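Local structure of TIR domain-containing adapter molecule 1 (Homo sapiens, 4BSX) at residues L11-G19 and L46-L54. The protein serves as a cytoplasmic adapter in Toll-like receptor signalling that induces interferon-beta, its helical N-terminal domain resembling IFIT proteins. The protein carries 2 engineered substitutions. Sequence-based numbering, arbitrary orientation.
Sequences LPSAFDILG and LHAMVLLKL
CG of Met49 lies anti to its carbonyl carbon, and a bend at chi3 (57°) then turns the selenomethionine's methyl over one face of the Phe15 ring. CE stands 4.0 Å from the ring centroid, 11° off the normal, a CH-pi contact; SE, 4.9 Å from the same centroid, makes this also a Met-aromatic contact. The two side chains cross at about a right angle, and Phe15 CZ comes within 3.5 Å of Met49 CG. At the ring's edge sits Leu52 CD1, while Trp80 stacks on Phe15. Replacing Phe15 by an alanine is likely to strip the Met49 methyl of its aromatic face and open a gap beside Leu52. Segments 11-19 and 46-53, whose axes cross at -60°, illustrate knobs-into-holes packing within the helical TRIF N-terminal domain: Met49 enters a hole formed by Leu11, Ala14, Phe15 and Leu18, and Leu18 in return sits among Leu46, Met49, Val50 and Lys53. Leu18 CD1 makes the nearest approaches, 3.9 Å to both Leu46 CD1 and Val50 CG2. On the solvent-exposed side, the Lys53 chain lies tightly against Gly19, with CE 3.4 Å from Gly19 CA. Lys53 NZ donates to a water that donates to Asp16 OD1, the charged atoms staying 5.0 Å apart.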
# COMPACT_ATOMS: atom_id res chain seq x y z
N LEU A 11 -0.83 -7.68 -0.27
CA LEU A 11 0.13 -6.98 -1.09
C LEU A 11 0.10 -7.60 -2.49
O LEU A 11 -0.10 -6.87 -3.44
CB LEU A 11 1.53 -7.04 -0.49
CG LEU A 11 2.09 -5.71 -0.02
CD1 LEU A 11 3.54 -5.89 0.37
CD2 LEU A 11 1.93 -4.58 -1.07
N PRO A 12 0.28 -8.93 -2.60
CA PRO A 12 0.26 -9.54 -3.95
C PRO A 12 -1.06 -9.30 -4.71
O PRO A 12 -1.05 -9.13 -5.92
CB PRO A 12 0.44 -11.05 -3.69
CG PRO A 12 1.01 -11.17 -2.31
CD PRO A 12 0.54 -9.94 -1.54
N SER A 13 -2.18 -9.30 -4.01
CA SER A 13 -3.46 -9.06 -4.67
C SER A 13 -3.60 -7.61 -5.15
O SER A 13 -4.20 -7.38 -6.17
CB SER A 13 -4.66 -9.40 -3.79
OG SER A 13 -4.84 -10.80 -3.74
N ALA A 14 -3.06 -6.66 -4.40
CA ALA A 14 -3.04 -5.27 -4.82
C ALA A 14 -2.20 -5.16 -6.09
O ALA A 14 -2.57 -4.45 -7.02
CB ALA A 14 -2.49 -4.36 -3.73
N PHE A 15 -1.06 -5.83 -6.14
CA PHE A 15 -0.26 -5.83 -7.38
C PHE A 15 -1.08 -6.43 -8.59
O PHE A 15 -1.00 -5.98 -9.77
CB PHE A 15 1.03 -6.61 -7.16
CG PHE A 15 2.21 -5.79 -6.63
CD1 PHE A 15 2.89 -4.89 -7.43
CD2 PHE A 15 2.69 -6.02 -5.35
CE1 PHE A 15 4.00 -4.19 -6.94
CE2 PHE A 15 3.80 -5.31 -4.85
CZ PHE A 15 4.46 -4.41 -5.65
N ASP A 16 -1.90 -7.45 -8.31
CA ASP A 16 -2.70 -8.07 -9.36
C ASP A 16 -3.78 -7.13 -9.87
O ASP A 16 -4.11 -7.11 -11.06
CB ASP A 16 -3.33 -9.38 -8.87
CG ASP A 16 -2.30 -10.52 -8.73
OD1 ASP A 16 -1.33 -10.53 -9.50
OD2 ASP A 16 -2.45 -11.37 -7.83
N ILE A 17 -4.35 -6.37 -8.96
CA ILE A 17 -5.35 -5.37 -9.30
C ILE A 17 -4.79 -4.31 -10.24
O ILE A 17 -5.45 -3.95 -11.21
CB ILE A 17 -5.89 -4.74 -8.06
CG1 ILE A 17 -6.78 -5.75 -7.33
CG2 ILE A 17 -6.73 -3.51 -8.41
CD1 ILE A 17 -7.09 -5.38 -5.91
N LEU A 18 -3.59 -3.84 -9.93
CA LEU A 18 -2.81 -2.97 -10.81
C LEU A 18 -2.57 -3.65 -12.17
O LEU A 18 -2.83 -3.06 -13.24
CB LEU A 18 -1.49 -2.60 -10.12
CG LEU A 18 -1.64 -1.64 -8.90
CD1 LEU A 18 -0.29 -1.18 -8.38
CD2 LEU A 18 -2.47 -0.41 -9.21
N GLY A 19 -2.09 -4.89 -12.15
CA GLY A 19 -1.88 -5.62 -13.38
C GLY A 19 -3.14 -5.62 -14.23
O GLY A 19 -3.08 -5.38 -15.45
N LEU A 46 2.10 3.35 -3.32
CA LEU A 46 1.32 2.96 -4.50
C LEU A 46 1.91 3.51 -5.82
O LEU A 46 1.82 2.87 -6.87
CB LEU A 46 -0.13 3.38 -4.37
CG LEU A 46 -1.08 2.77 -5.43
CD1 LEU A 46 -1.10 1.25 -5.40
CD2 LEU A 46 -2.50 3.27 -5.24
N HIS A 47 2.51 4.68 -5.76
CA HIS A 47 3.17 5.24 -6.95
C HIS A 47 4.29 4.29 -7.38
O HIS A 47 4.48 3.97 -8.57
CB HIS A 47 3.69 6.65 -6.62
CG HIS A 47 4.58 7.24 -7.66
ND1 HIS A 47 4.11 7.66 -8.89
CD2 HIS A 47 5.91 7.50 -7.65
CE1 HIS A 47 5.13 8.10 -9.61
NE2 HIS A 47 6.22 8.03 -8.87
N ALA A 48 5.03 3.81 -6.39
CA ALA A 48 6.20 2.95 -6.65
C ALA A 48 5.78 1.58 -7.20
O ALA A 48 6.43 1.03 -8.11
CB ALA A 48 7.05 2.78 -5.36
N MSE A 49 4.72 1.02 -6.63
CA MSE A 49 4.17 -0.28 -7.06
C MSE A 49 3.63 -0.17 -8.49
O MSE A 49 3.80 -1.09 -9.32
CB MSE A 49 3.06 -0.74 -6.11
CG MSE A 49 3.59 -1.14 -4.71
SE MSE A 49 2.15 -1.28 -3.35
CE MSE A 49 0.94 -2.58 -4.10
N VAL A 50 3.01 0.98 -8.78
CA VAL A 50 2.54 1.29 -10.16
C VAL A 50 3.69 1.26 -11.13
O VAL A 50 3.61 0.63 -12.15
CB VAL A 50 1.82 2.65 -10.21
CG1 VAL A 50 1.74 3.17 -11.68
CG2 VAL A 50 0.45 2.48 -9.63
N LEU A 51 4.79 1.91 -10.79
CA LEU A 51 6.00 1.90 -11.61
C LEU A 51 6.56 0.48 -11.81
O LEU A 51 7.01 0.10 -12.90
CB LEU A 51 7.05 2.77 -10.93
CG LEU A 51 6.72 4.24 -10.92
CD1 LEU A 51 7.67 5.02 -10.00
CD2 LEU A 51 6.79 4.76 -12.33
N LEU A 52 6.55 -0.31 -10.74
CA LEU A 52 7.01 -1.69 -10.81
C LEU A 52 6.15 -2.51 -11.75
O LEU A 52 6.67 -3.31 -12.53
CB LEU A 52 6.99 -2.33 -9.42
CG LEU A 52 8.04 -1.86 -8.42
CD1 LEU A 52 7.82 -2.52 -7.09
CD2 LEU A 52 9.42 -2.14 -8.98
N LYS A 53 4.82 -2.34 -11.67
CA LYS A 53 3.90 -3.05 -12.57
C LYS A 53 3.98 -2.56 -14.05
O LYS A 53 3.55 -3.24 -14.98
CB LYS A 53 2.46 -2.93 -12.04
CG LYS A 53 1.54 -4.07 -12.55
CD LYS A 53 1.93 -5.45 -11.87
CE LYS A 53 1.26 -6.66 -12.55
NZ LYS A 53 1.92 -7.97 -12.25
N LEU A 54 4.52 -1.36 -14.25
CA LEU A 54 4.75 -0.85 -15.61
C LEU A 54 6.11 -1.29 -16.12
O LEU A 54 6.49 -0.97 -17.23
CB LEU A 54 4.70 0.70 -15.64
CG LEU A 54 3.31 1.30 -15.85
CD1 LEU A 54 3.23 2.72 -15.37
CD2 LEU A 54 2.91 1.24 -17.32
O HOH W 1 1.23 -9.17 -9.71